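Local coordinates for type I polyketide synthase PikAII (Streptomyces venezuelae, PDB 3QP9), which carries a C2-type ketoreductase of Rossmann fold within a modular polyketide synthase, probably acting in the epimerization of growing polyketide intermediates, at residues 437-442 with 484-489; 399-404 with 421-426; 28-33 with 233-238. All blocks are in the same frame, centred on the assembly; numbering follows the deposited sequence.

Contact 1: 437-442 with 484-489; sequences TSVAWS and TAVTIA
S438 is held between T484 and V486: its N donates to T484 O at 2.8 Å, and its carbonyl O accepts from V486 N over a longer 3.3 Å. The alternation continues along two parallel strands, with A440 N bonded to V486 O (3.0 Å, 169° at the hydrogen) and I488 N to A440 O. S442 N closes the series on I488 O, just past the end of strand 437-441. Several CA-H groups, among them those of V439 and W441, add weaker contacts to the same carbonyl oxygens. Beyond the last bond, S442 OG lies 3.3 Å from A489 CA.

Apolar side chains fill the face carrying V439, W441, V486 and I488. I488 runs alongside the W441 indole: its CG2 reaches W441 CZ3, while its CD1 forms a CH-pi contact over the six-membered ring, 4.1 Å from the centroid and 28° off the normal. CG1 of V439, turned anti to the backbone N (chi1 -179°), lies over the rim of the same ring face and meets I488 CD1 at 3.6 Å. The other branch, V439 CG2, touches V486 CG1. V439 and I488 thus back the same side of the indole, which probably limits its rotation.

Helix 468-481 covers this face through L475 and A471, and W444 meets the indole edge-to-face. On the face of S438 and A440, the neighbours are helix 413-426 and I406. Strand 396-402 pairs with the other edge of strand 435-441, so the latter is an interior strand of the Rossmann-type sheet.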
ATOM      1  N   THR A 437      10.847  -1.039  -8.286  1.00 28.20           N
ATOM      2  CA  THR A 437       9.594  -1.353  -8.977  1.00 26.61           C
ATOM      3  C   THR A 437       8.789  -2.054  -7.921  1.00 27.72           C
ATOM      4  O   THR A 437       9.371  -2.887  -7.210  1.00 28.85           O
ATOM      5  CB  THR A 437       9.860  -2.294 -10.192  1.00 26.52           C
ATOM      6  OG1 THR A 437      10.597  -1.580 -11.207  1.00 28.02           O
ATOM      7  CG2 THR A 437       8.566  -2.813 -10.840  1.00 26.45           C
ATOM      8  N   SER A 438       7.500  -1.690  -7.747  1.00 25.47           N
ATOM      9  CA  SER A 438       6.625  -2.504  -6.940  1.00 25.35           C
ATOM     10  C   SER A 438       5.621  -3.220  -7.873  1.00 24.92           C
ATOM     11  O   SER A 438       4.833  -2.582  -8.654  1.00 25.75           O
ATOM     12  CB  SER A 438       5.903  -1.688  -5.925  1.00 25.11           C
ATOM     13  OG  SER A 438       5.070  -2.535  -5.136  1.00 27.72           O
ATOM     14  N   VAL A 439       5.592  -4.529  -7.800  1.00 24.40           N
ATOM     15  CA  VAL A 439       4.545  -5.223  -8.558  1.00 25.82           C
ATOM     16  C   VAL A 439       3.429  -5.758  -7.628  1.00 25.51           C
ATOM     17  O   VAL A 439       3.673  -6.568  -6.708  1.00 27.25           O
ATOM     18  CB  VAL A 439       5.114  -6.367  -9.390  1.00 26.70           C
ATOM     19  CG1 VAL A 439       4.015  -7.005 -10.143  1.00 25.46           C
ATOM     20  CG2 VAL A 439       6.186  -5.801 -10.459  1.00 28.86           C
ATOM     21  N   ALA A 440       2.181  -5.331  -7.855  1.00 24.44           N
ATOM     22  CA  ALA A 440       1.086  -5.764  -6.949  1.00 25.57           C
ATOM     23  C   ALA A 440       0.427  -6.969  -7.587  1.00 26.36           C
ATOM     24  O   ALA A 440      -0.244  -6.848  -8.553  1.00 27.49           O
ATOM     25  CB  ALA A 440       0.081  -4.659  -6.801  1.00 23.82           C
ATOM     26  N   TRP A 441       0.536  -8.134  -6.979  1.00 27.63           N
ATOM     27  CA  TRP A 441       0.082  -9.384  -7.565  1.00 27.11           C
ATOM     28  C   TRP A 441      -1.216  -9.857  -6.985  1.00 29.47           C
ATOM     29  O   TRP A 441      -1.543  -9.623  -5.802  1.00 28.36           O
ATOM     30  CB  TRP A 441       1.078 -10.471  -7.228  1.00 27.57           C
ATOM     31  CG  TRP A 441       2.478 -10.282  -7.777  1.00 25.95           C
ATOM     32  CD1 TRP A 441       3.595  -9.860  -7.077  1.00 26.59           C
ATOM     33  CD2 TRP A 441       2.966 -10.701  -9.071  1.00 26.30           C
ATOM     34  NE1 TRP A 441       4.708  -9.918  -7.883  1.00 26.09           N
ATOM     35  CE2 TRP A 441       4.366 -10.490  -9.083  1.00 26.68           C
ATOM     36  CE3 TRP A 441       2.347 -11.256 -10.196  1.00 23.83           C
ATOM     37  CZ2 TRP A 441       5.188 -10.780 -10.229  1.00 28.62           C
ATOM     38  CZ3 TRP A 441       3.158 -11.599 -11.333  1.00 26.41           C
ATOM     39  CH2 TRP A 441       4.537 -11.292 -11.356  1.00 27.67           C
ATOM     40  N   SER A 442      -1.991 -10.528  -7.825  1.00 27.77           N
ATOM     41  CA  SER A 442      -3.052 -11.314  -7.307  1.00 29.02           C
ATOM     42  C   SER A 442      -2.447 -12.643  -6.915  1.00 28.79           C
ATOM     43  O   SER A 442      -1.352 -12.951  -7.340  1.00 28.88           O
ATOM     44  CB  SER A 442      -4.203 -11.456  -8.354  1.00 25.64           C
ATOM     45  OG  SER A 442      -3.788 -12.170  -9.472  1.00 31.44           O
ATOM     46  N   THR A 484       7.599   0.851 -13.007  1.00 30.06           N
ATOM     47  CA  THR A 484       7.922   1.205 -11.637  1.00 31.80           C
ATOM     48  C   THR A 484       6.779   0.793 -10.692  1.00 29.59           C
ATOM     49  O   THR A 484       7.034   0.394  -9.578  1.00 29.20           O
ATOM     50  CB  THR A 484       8.417   2.692 -11.520  1.00 34.68           C
ATOM     51  OG1 THR A 484       8.990   2.917 -10.217  1.00 47.13           O
ATOM     52  CG2 THR A 484       7.340   3.610 -11.660  1.00 29.80           C
ATOM     53  N   ALA A 485       5.524   0.784 -11.149  1.00 28.73           N
ATOM     54  CA  ALA A 485       4.407   0.388 -10.289  1.00 31.19           C
ATOM     55  C   ALA A 485       3.429  -0.206 -11.309  1.00 31.84           C
ATOM     56  O   ALA A 485       3.019   0.496 -12.249  1.00 33.94           O
ATOM     57  CB  ALA A 485       3.840   1.606  -9.570  1.00 31.18           C
ATOM     58  N   VAL A 486       3.149  -1.505 -11.223  1.00 29.03           N
ATOM     59  CA  VAL A 486       2.179  -2.130 -12.123  1.00 25.44           C
ATOM     60  C   VAL A 486       1.392  -3.178 -11.285  1.00 25.72           C
ATOM     61  O   VAL A 486       1.907  -3.682 -10.321  1.00 25.41           O
ATOM     62  CB  VAL A 486       2.899  -2.778 -13.285  1.00 24.48           C
ATOM     63  CG1 VAL A 486       3.837  -3.875 -12.800  1.00 27.26           C
ATOM     64  CG2 VAL A 486       1.886  -3.297 -14.345  1.00 24.59           C
ATOM     65  N   THR A 487       0.152  -3.463 -11.629  1.00 25.32           N
ATOM     66  CA  THR A 487      -0.626  -4.565 -10.993  1.00 24.53           C
ATOM     67  C   THR A 487      -0.712  -5.738 -12.012  1.00 25.51           C
ATOM     68  O   THR A 487      -1.120  -5.542 -13.131  1.00 25.16           O
ATOM     69  CB  THR A 487      -2.035  -4.114 -10.683  1.00 24.60           C
ATOM     70  OG1 THR A 487      -1.923  -3.104  -9.723  1.00 26.10           O
ATOM     71  CG2 THR A 487      -2.958  -5.266 -10.139  1.00 26.29           C
ATOM     72  N   ILE A 488      -0.432  -6.968 -11.566  1.00 25.16           N
ATOM     73  CA  ILE A 488      -0.546  -8.098 -12.460  1.00 24.31           C
ATOM     74  C   ILE A 488      -1.599  -8.998 -11.805  1.00 25.05           C
ATOM     75  O   ILE A 488      -1.353  -9.562 -10.771  1.00 25.01           O
ATOM     76  CB  ILE A 488       0.751  -8.796 -12.541  1.00 23.86           C
ATOM     77  CG1 ILE A 488       1.779  -7.776 -13.106  1.00 25.15           C
ATOM     78  CG2 ILE A 488       0.626 -10.038 -13.586  1.00 25.35           C
ATOM     79  CD1 ILE A 488       3.118  -8.396 -13.341  1.00 33.35           C
ATOM     80  N   ALA A 489      -2.715  -9.182 -12.477  1.00 25.06           N
ATOM     81  CA  ALA A 489      -3.796  -9.952 -11.904  1.00 26.39           C
ATOM     82  C   ALA A 489      -4.707 -10.517 -13.028  1.00 26.68           C
ATOM     83  O   ALA A 489      -4.848  -9.897 -14.090  1.00 26.43           O
ATOM     84  CB  ALA A 489      -4.568  -9.041 -10.922  1.00 26.46           C
TER

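Contact 2: 399-404 with 421-426; sequences LFSSVA and FLDALA
The carboxylate of D423 turns both oxygens to the hydroxyl of S401, which sits well out of the carboxylate plane and 3.1 Å from D423 OD2. The two residues belong to strand 396-402 and helix 413-426, the first two elements of a beta-alpha-beta unit of the Rossmann fold, completed by strand 435-441. Both possible bonds are weak, and T419 O is a further weak partner of the hydroxyl; the stronger partner of D423 OD2 is S438 OG on the adjoining strand. The F400 ring belongs to the opposite side of the sheet, its CB directed away from the helix, and meets W441 with the planes at about 45°.

The short segments approach to 8.4 Å between axes. L399 and L422 provide most of the packing: L399 CD1 touches both L422 CB and L425 CD1, 3.8 Å from the latter, crossing the L425 side chain at about a right angle. A377 of helix 363-386 touches both L399 and L422.

At the end of the strand, S402 OG accepts from A404 N (2.9 Å) in an ST turn. On the helix, L422 has CG anti to its own carbonyl carbon (chi1 -49°), which carries CD1 to the strand backbone, 3.4 Å from F400 O.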
ATOM      1  N   LEU A 399      10.015  -5.089  -5.506  1.00 25.44           N
ATOM      2  CA  LEU A 399       9.117  -5.473  -4.375  1.00 26.24           C
ATOM      3  C   LEU A 399       7.871  -6.210  -4.805  1.00 27.81           C
ATOM      4  O   LEU A 399       7.105  -5.780  -5.740  1.00 27.17           O
ATOM      5  CB  LEU A 399       8.719  -4.153  -3.664  1.00 25.73           C
ATOM      6  CG  LEU A 399       9.918  -3.236  -3.394  1.00 25.85           C
ATOM      7  CD1 LEU A 399       9.457  -1.890  -2.594  1.00 27.31           C
ATOM      8  CD2 LEU A 399      10.974  -3.983  -2.524  1.00 30.08           C
ATOM      9  N   PHE A 400       7.619  -7.326  -4.143  1.00 30.69           N
ATOM     10  CA  PHE A 400       6.386  -8.089  -4.365  1.00 30.14           C
ATOM     11  C   PHE A 400       5.314  -7.574  -3.407  1.00 30.91           C
ATOM     12  O   PHE A 400       5.371  -7.838  -2.225  1.00 30.44           O
ATOM     13  CB  PHE A 400       6.633  -9.618  -4.163  1.00 27.45           C
ATOM     14  CG  PHE A 400       7.216 -10.309  -5.394  1.00 31.14           C
ATOM     15  CD1 PHE A 400       8.200  -9.720  -6.144  1.00 32.57           C
ATOM     16  CD2 PHE A 400       6.755 -11.571  -5.798  1.00 27.62           C
ATOM     17  CE1 PHE A 400       8.712 -10.369  -7.272  1.00 38.90           C
ATOM     18  CE2 PHE A 400       7.259 -12.211  -6.951  1.00 29.54           C
ATOM     19  CZ  PHE A 400       8.195 -11.644  -7.685  1.00 30.28           C
ATOM     20  N   SER A 401       4.330  -6.849  -3.979  1.00 30.45           N
ATOM     21  CA  SER A 401       3.218  -6.331  -3.250  1.00 30.51           C
ATOM     22  C   SER A 401       1.981  -7.147  -3.657  1.00 28.69           C
ATOM     23  O   SER A 401       2.088  -8.270  -4.196  1.00 27.70           O
ATOM     24  CB  SER A 401       3.110  -4.830  -3.599  1.00 30.28           C
ATOM     25  OG  SER A 401       1.933  -4.171  -3.138  1.00 32.82           O
ATOM     26  N   SER A 402       0.802  -6.586  -3.459  1.00 29.20           N
ATOM     27  CA  SER A 402      -0.431  -7.392  -3.532  1.00 26.61           C
ATOM     28  C   SER A 402      -1.584  -6.511  -3.968  1.00 26.76           C
ATOM     29  O   SER A 402      -1.640  -5.353  -3.590  1.00 25.35           O
ATOM     30  CB  SER A 402      -0.728  -7.965  -2.150  1.00 29.00           C
ATOM     31  OG  SER A 402      -2.086  -8.310  -2.031  1.00 27.95           O
ATOM     32  N   VAL A 403      -2.514  -7.086  -4.711  1.00 26.60           N
ATOM     33  CA  VAL A 403      -3.750  -6.413  -5.022  1.00 29.01           C
ATOM     34  C   VAL A 403      -4.515  -5.913  -3.729  1.00 30.41           C
ATOM     35  O   VAL A 403      -5.421  -5.094  -3.866  1.00 29.73           O
ATOM     36  CB  VAL A 403      -4.701  -7.269  -5.924  1.00 30.55           C
ATOM     37  CG1 VAL A 403      -4.065  -7.585  -7.325  1.00 31.30           C
ATOM     38  CG2 VAL A 403      -5.134  -8.626  -5.230  1.00 26.40           C
ATOM     39  N   ALA A 404      -4.128  -6.371  -2.525  1.00 28.17           N
ATOM     40  CA  ALA A 404      -4.791  -5.910  -1.240  1.00 28.38           C
ATOM     41  C   ALA A 404      -4.438  -4.426  -1.055  1.00 28.01           C
ATOM     42  O   ALA A 404      -5.262  -3.636  -0.595  1.00 26.86           O
ATOM     43  CB  ALA A 404      -4.310  -6.723  -0.033  1.00 29.75           C
ATOM     44  N   PHE A 421       2.893   0.163   1.602  1.00 26.47           N
ATOM     45  CA  PHE A 421       4.145   0.895   1.850  1.00 23.79           C
ATOM     46  C   PHE A 421       5.103   0.589   0.739  1.00 24.40           C
ATOM     47  O   PHE A 421       5.900   1.531   0.292  1.00 24.41           O
ATOM     48  CB  PHE A 421       4.779   0.495   3.188  1.00 28.39           C
ATOM     49  CG  PHE A 421       6.079   1.192   3.475  1.00 28.57           C
ATOM     50  CD1 PHE A 421       6.073   2.459   4.071  1.00 35.01           C
ATOM     51  CD2 PHE A 421       7.303   0.564   3.155  1.00 31.61           C
ATOM     52  CE1 PHE A 421       7.271   3.117   4.331  1.00 32.07           C
ATOM     53  CE2 PHE A 421       8.446   1.163   3.409  1.00 32.54           C
ATOM     54  CZ  PHE A 421       8.458   2.464   4.033  1.00 33.78           C
ATOM     55  N   LEU A 422       5.075  -0.681   0.255  1.00 22.67           N
ATOM     56  CA  LEU A 422       5.930  -1.085  -0.945  1.00 25.68           C
ATOM     57  C   LEU A 422       5.636  -0.293  -2.182  1.00 25.88           C
ATOM     58  O   LEU A 422       6.578   0.198  -2.934  1.00 26.96           O
ATOM     59  CB  LEU A 422       5.749  -2.587  -1.241  1.00 25.75           C
ATOM     60  CG  LEU A 422       5.869  -3.518  -0.066  1.00 26.53           C
ATOM     61  CD1 LEU A 422       5.699  -4.944  -0.512  1.00 27.11           C
ATOM     62  CD2 LEU A 422       7.337  -3.362   0.532  1.00 25.40           C
ATOM     63  N   ASP A 423       4.332  -0.161  -2.490  1.00 26.58           N
ATOM     64  CA  ASP A 423       3.886   0.567  -3.674  1.00 26.36           C
ATOM     65  C   ASP A 423       4.282   2.041  -3.523  1.00 27.44           C
ATOM     66  O   ASP A 423       4.750   2.675  -4.460  1.00 28.19           O
ATOM     67  CB  ASP A 423       2.378   0.462  -3.895  1.00 27.84           C
ATOM     68  CG  ASP A 423       1.909  -0.915  -4.128  1.00 29.53           C
ATOM     69  OD1 ASP A 423       0.768  -1.191  -3.711  1.00 38.44           O
ATOM     70  OD2 ASP A 423       2.545  -1.713  -4.912  1.00 38.34           O
ATOM     71  N   ALA A 424       4.222   2.577  -2.321  1.00 27.12           N
ATOM     72  CA  ALA A 424       4.699   3.965  -2.147  1.00 28.02           C
ATOM     73  C   ALA A 424       6.172   4.203  -2.277  1.00 28.17           C
ATOM     74  O   ALA A 424       6.563   5.298  -2.667  1.00 28.53           O
ATOM     75  CB  ALA A 424       4.277   4.523  -0.761  1.00 26.00           C
ATOM     76  N   LEU A 425       7.003   3.280  -1.769  1.00 28.24           N
ATOM     77  CA  LEU A 425       8.476   3.334  -2.007  1.00 29.50           C
ATOM     78  C   LEU A 425       8.713   3.498  -3.477  1.00 29.95           C
ATOM     79  O   LEU A 425       9.569   4.276  -3.879  1.00 31.49           O
ATOM     80  CB  LEU A 425       9.160   2.078  -1.468  1.00 31.20           C
ATOM     81  CG  LEU A 425       9.389   1.905   0.040  1.00 33.09           C
ATOM     82  CD1 LEU A 425      10.088   0.577   0.281  1.00 35.82           C
ATOM     83  CD2 LEU A 425      10.264   3.013   0.661  1.00 35.65           C
ATOM     84  N   ALA A 426       7.957   2.783  -4.326  1.00 29.31           N
ATOM     85  CA  ALA A 426       8.159   2.901  -5.760  1.00 28.30           C
ATOM     86  C   ALA A 426       7.855   4.289  -6.351  1.00 29.17           C
ATOM     87  O   ALA A 426       8.347   4.653  -7.438  1.00 30.97           O
ATOM     88  CB  ALA A 426       7.425   1.796  -6.491  1.00 29.41           C
TER

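Contact 3: 28-33 with 233-238; sequences WRYRID and LVRASL
An antiparallel strand pair joins residues 28-33, near the start of the modelled chain, to residues 233-238, some 200 positions later. Strand 29-36, paired here on one side, links strand 227-235 to strand 485-488. The short strand segments are strongly twisted, at 137° between directions. R31 and V234 form the hydrogen-bonded pair, with R31 N to V234 O at 2.8 Å and V234 N to R31 O at 3.0 Å. Y30-R235 and I32-L233 are the flanking non-hydrogen-bonded pairs.

Past the strand, A236 is gripped by R29 in two ways. A236 N donates to R29 O, and R29 NE returns a 2.9 Å bond to A236 O, tilted somewhat from the guanidinium plane. A bend at chi3 (46°) folds the R29 chain back for this; L238 CD2 then covers one guanidinium face, 3.5 Å from R29 NE. R235 extends alongside Y30, with Y30 CE2 over the rim of one guanidinium face and the two planes 49° apart. A water bridges R29 O (2.7 Å), R235 NH2 and S237 OG. A236 CB packs on R31 CG at 3.5 Å; on the face carrying I32 and L233, L233 CD1 touches I32 CD1 and also Y30 CB.

D483 forms a salt bridge with R29, E514 one with R235, and W493 donates to Y30 OH. With both cations matched by carboxylates and R29 buried, the two arginines probably remain charged, R29 tying strand 29-36, and R235 strand 227-235, to later parts of the chain through D483 and E514.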
ATOM      1  N   TRP A  28      -3.305  -9.118 -18.212  1.00 31.60           N
ATOM      2  CA  TRP A  28      -3.228  -9.056 -16.729  1.00 29.85           C
ATOM      3  C   TRP A  28      -2.625  -7.729 -16.203  1.00 27.96           C
ATOM      4  O   TRP A  28      -2.512  -7.587 -15.003  1.00 24.96           O
ATOM      5  CB  TRP A  28      -2.346 -10.202 -16.164  1.00 28.31           C
ATOM      6  CG  TRP A  28      -2.809 -11.580 -16.478  1.00 29.25           C
ATOM      7  CD1 TRP A  28      -3.965 -11.955 -17.077  1.00 28.14           C
ATOM      8  CD2 TRP A  28      -2.146 -12.780 -16.099  1.00 25.74           C
ATOM      9  NE1 TRP A  28      -3.997 -13.324 -17.190  1.00 30.30           N
ATOM     10  CE2 TRP A  28      -2.933 -13.855 -16.537  1.00 30.30           C
ATOM     11  CE3 TRP A  28      -0.920 -13.053 -15.479  1.00 28.99           C
ATOM     12  CZ2 TRP A  28      -2.559 -15.216 -16.338  1.00 30.44           C
ATOM     13  CZ3 TRP A  28      -0.561 -14.407 -15.265  1.00 32.02           C
ATOM     14  CH2 TRP A  28      -1.403 -15.459 -15.688  1.00 31.32           C
ATOM     15  N   ARG A  29      -2.157  -6.828 -17.090  1.00 25.55           N
ATOM     16  CA  ARG A  29      -1.512  -5.599 -16.623  1.00 25.14           C
ATOM     17  C   ARG A  29      -2.456  -4.444 -16.346  1.00 24.81           C
ATOM     18  O   ARG A  29      -3.249  -4.077 -17.198  1.00 24.37           O
ATOM     19  CB  ARG A  29      -0.432  -5.133 -17.663  1.00 24.63           C
ATOM     20  CG  ARG A  29       0.637  -6.125 -17.928  1.00 25.71           C
ATOM     21  CD  ARG A  29       1.490  -5.638 -19.224  1.00 26.83           C
ATOM     22  NE  ARG A  29       1.794  -4.206 -19.093  1.00 25.58           N
ATOM     23  CZ  ARG A  29       2.778  -3.708 -18.328  1.00 31.32           C
ATOM     24  NH1 ARG A  29       2.990  -2.394 -18.276  1.00 29.90           N
ATOM     25  NH2 ARG A  29       3.658  -4.520 -17.719  1.00 25.59           N
ATOM     26  N   TYR A  30      -2.421  -3.898 -15.092  1.00 25.69           N
ATOM     27  CA  TYR A  30      -3.263  -2.758 -14.669  1.00 21.51           C
ATOM     28  C   TYR A  30      -2.381  -1.769 -14.039  1.00 20.65           C
ATOM     29  O   TYR A  30      -1.233  -2.120 -13.654  1.00 19.56           O
ATOM     30  CB  TYR A  30      -4.376  -3.171 -13.651  1.00 20.82           C
ATOM     31  CG  TYR A  30      -5.276  -4.214 -14.279  1.00 24.14           C
ATOM     32  CD1 TYR A  30      -4.935  -5.565 -14.222  1.00 24.12           C
ATOM     33  CD2 TYR A  30      -6.329  -3.839 -15.070  1.00 28.06           C
ATOM     34  CE1 TYR A  30      -5.725  -6.580 -14.852  1.00 27.52           C
ATOM     35  CE2 TYR A  30      -7.182  -4.859 -15.681  1.00 25.46           C
ATOM     36  CZ  TYR A  30      -6.809  -6.193 -15.573  1.00 23.52           C
ATOM     37  OH  TYR A  30      -7.597  -7.124 -16.178  1.00 27.21           O
ATOM     38  N   ARG A  31      -2.855  -0.538 -13.888  1.00 20.87           N
ATOM     39  CA  ARG A  31      -2.048   0.381 -13.059  1.00 21.85           C
ATOM     40  C   ARG A  31      -2.962   1.360 -12.470  1.00 21.35           C
ATOM     41  O   ARG A  31      -4.119   1.539 -12.950  1.00 23.26           O
ATOM     42  CB  ARG A  31      -1.024   1.128 -13.980  1.00 23.78           C
ATOM     43  CG  ARG A  31      -1.684   1.874 -15.221  1.00 30.61           C
ATOM     44  CD  ARG A  31      -0.823   3.066 -15.880  1.00 38.75           C
ATOM     45  NE  ARG A  31      -1.081   3.067 -17.311  1.00 45.40           N
ATOM     46  CZ  ARG A  31      -1.942   3.822 -17.988  1.00 49.52           C
ATOM     47  NH1 ARG A  31      -2.061   3.615 -19.287  1.00 55.47           N
ATOM     48  NH2 ARG A  31      -2.643   4.790 -17.440  1.00 49.68           N
ATOM     49  N   ILE A  32      -2.453   2.162 -11.547  1.00 22.76           N
ATOM     50  CA  ILE A  32      -3.266   3.226 -10.923  1.00 23.97           C
ATOM     51  C   ILE A  32      -3.126   4.574 -11.628  1.00 25.63           C
ATOM     52  O   ILE A  32      -2.045   5.024 -11.863  1.00 26.82           O
ATOM     53  CB  ILE A  32      -2.994   3.353  -9.372  1.00 23.58           C
ATOM     54  CG1 ILE A  32      -3.617   2.147  -8.595  1.00 21.15           C
ATOM     55  CG2 ILE A  32      -3.576   4.690  -8.731  1.00 27.68           C
ATOM     56  CD1 ILE A  32      -5.141   2.086  -8.632  1.00 22.66           C
ATOM     57  N   ASP A  33      -4.233   5.183 -12.056  1.00 24.71           N
ATOM     58  CA  ASP A  33      -4.106   6.504 -12.735  1.00 29.02           C
ATOM     59  C   ASP A  33      -4.900   7.486 -11.870  1.00 26.27           C
ATOM     60  O   ASP A  33      -5.711   7.058 -11.048  1.00 24.25           O
ATOM     61  CB  ASP A  33      -4.698   6.439 -14.153  1.00 28.86           C
ATOM     62  CG  ASP A  33      -3.856   7.187 -15.131  1.00 41.91           C
ATOM     63  OD1 ASP A  33      -3.598   6.637 -16.239  1.00 49.45           O
ATOM     64  OD2 ASP A  33      -3.373   8.310 -14.778  1.00 51.60           O
ATOM     65  N   LEU A 233      -8.284   2.470 -11.207  1.00 23.53           N
ATOM     66  CA  LEU A 233      -7.544   1.329 -11.778  1.00 23.59           C
ATOM     67  C   LEU A 233      -7.859   1.185 -13.246  1.00 24.44           C
ATOM     68  O   LEU A 233      -9.013   1.077 -13.623  1.00 25.11           O
ATOM     69  CB  LEU A 233      -7.922   0.059 -11.006  1.00 23.20           C
ATOM     70  CG  LEU A 233      -7.156  -1.171 -11.506  1.00 22.86           C
ATOM     71  CD1 LEU A 233      -5.764  -0.998 -10.819  1.00 22.87           C
ATOM     72  CD2 LEU A 233      -7.931  -2.388 -10.957  1.00 27.42           C
ATOM     73  N   VAL A 234      -6.852   1.307 -14.107  1.00 24.17           N
ATOM     74  CA  VAL A 234      -7.063   1.186 -15.516  1.00 24.82           C
ATOM     75  C   VAL A 234      -6.159   0.108 -16.137  1.00 25.19           C
ATOM     76  O   VAL A 234      -5.130  -0.306 -15.568  1.00 24.52           O
ATOM     77  CB  VAL A 234      -6.802   2.575 -16.273  1.00 25.89           C
ATOM     78  CG1 VAL A 234      -7.820   3.698 -15.714  1.00 29.10           C
ATOM     79  CG2 VAL A 234      -5.369   2.940 -16.150  1.00 26.16           C
ATOM     80  N   ARG A 235      -6.472  -0.315 -17.359  1.00 27.10           N
ATOM     81  CA  ARG A 235      -5.542  -1.234 -18.052  1.00 30.34           C
ATOM     82  C   ARG A 235      -4.267  -0.532 -18.405  1.00 30.47           C
ATOM     83  O   ARG A 235      -4.253   0.644 -18.813  1.00 29.37           O
ATOM     84  CB  ARG A 235      -6.134  -1.757 -19.385  1.00 31.91           C
ATOM     85  CG  ARG A 235      -7.082  -2.858 -19.133  1.00 35.14           C
ATOM     86  CD  ARG A 235      -7.537  -3.627 -20.360  1.00 38.22           C
ATOM     87  NE  ARG A 235      -8.604  -4.504 -19.880  1.00 36.96           N
ATOM     88  CZ  ARG A 235      -8.419  -5.673 -19.287  1.00 40.09           C
ATOM     89  NH1 ARG A 235      -9.487  -6.382 -18.848  1.00 37.30           N
ATOM     90  NH2 ARG A 235      -7.181  -6.133 -19.151  1.00 39.65           N
ATOM     91  N   ALA A 236      -3.183  -1.233 -18.209  1.00 32.47           N
ATOM     92  CA  ALA A 236      -1.873  -0.753 -18.588  1.00 36.09           C
ATOM     93  C   ALA A 236      -1.323  -1.607 -19.728  1.00 38.34           C
ATOM     94  O   ALA A 236      -0.284  -2.228 -19.590  1.00 37.58           O
ATOM     95  CB  ALA A 236      -0.921  -0.791 -17.386  1.00 35.44           C
ATOM     96  N   SER A 237      -2.035  -1.706 -20.837  1.00 41.27           N
ATOM     97  CA  SER A 237      -1.560  -2.601 -21.895  1.00 47.48           C
ATOM     98  C   SER A 237      -0.194  -2.115 -22.582  1.00 47.71           C
ATOM     99  O   SER A 237       0.254  -0.986 -22.348  1.00 46.64           O
ATOM    100  CB  SER A 237      -2.721  -2.958 -22.844  1.00 47.98           C
ATOM    101  OG  SER A 237      -3.628  -3.823 -22.108  1.00 51.49           O
ATOM    102  N   LEU A 238       0.520  -3.005 -23.287  1.00 50.47           N
ATOM    103  CA  LEU A 238       1.722  -2.556 -24.064  1.00 51.56           C
ATOM    104  C   LEU A 238       1.361  -2.169 -25.489  1.00 53.01           C
ATOM    105  O   LEU A 238       1.740  -1.078 -25.973  1.00 54.62           O
ATOM    106  CB  LEU A 238       2.862  -3.594 -24.082  1.00 51.85           C
ATOM    107  CG  LEU A 238       3.473  -4.100 -22.755  1.00 53.82           C
ATOM    108  CD1 LEU A 238       4.760  -4.866 -23.051  1.00 58.07           C
ATOM    109  CD2 LEU A 238       3.792  -2.982 -21.748  1.00 55.65           C
TER
HETATM  110  O   HOH W   1      -4.377  -5.202 -19.358  1.00 36.63           O

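All three contacts reach the same run of strands. Contacts 1 and 2 have centres 7 Å apart and join where V439 O lies 2.8 Å from S401 N, probably hydrogen-bonded; S438 OG to D423 OD2, at 2.7 Å, probably bonds the strand of contact 1 to the helix of contact 2. Contacts 1 and 3, 10 Å apart between centres, share strand 485-488's other edge, where T487 N is 2.8 Å from Y30 O. Contacts 2 and 3 do not touch: centres 15 Å, nearest atoms about 7 Å apart. In short-chain dehydrogenases the end of a strand like 396-402 and the helix after it usually border the active site, which would place contact 2 closest to it.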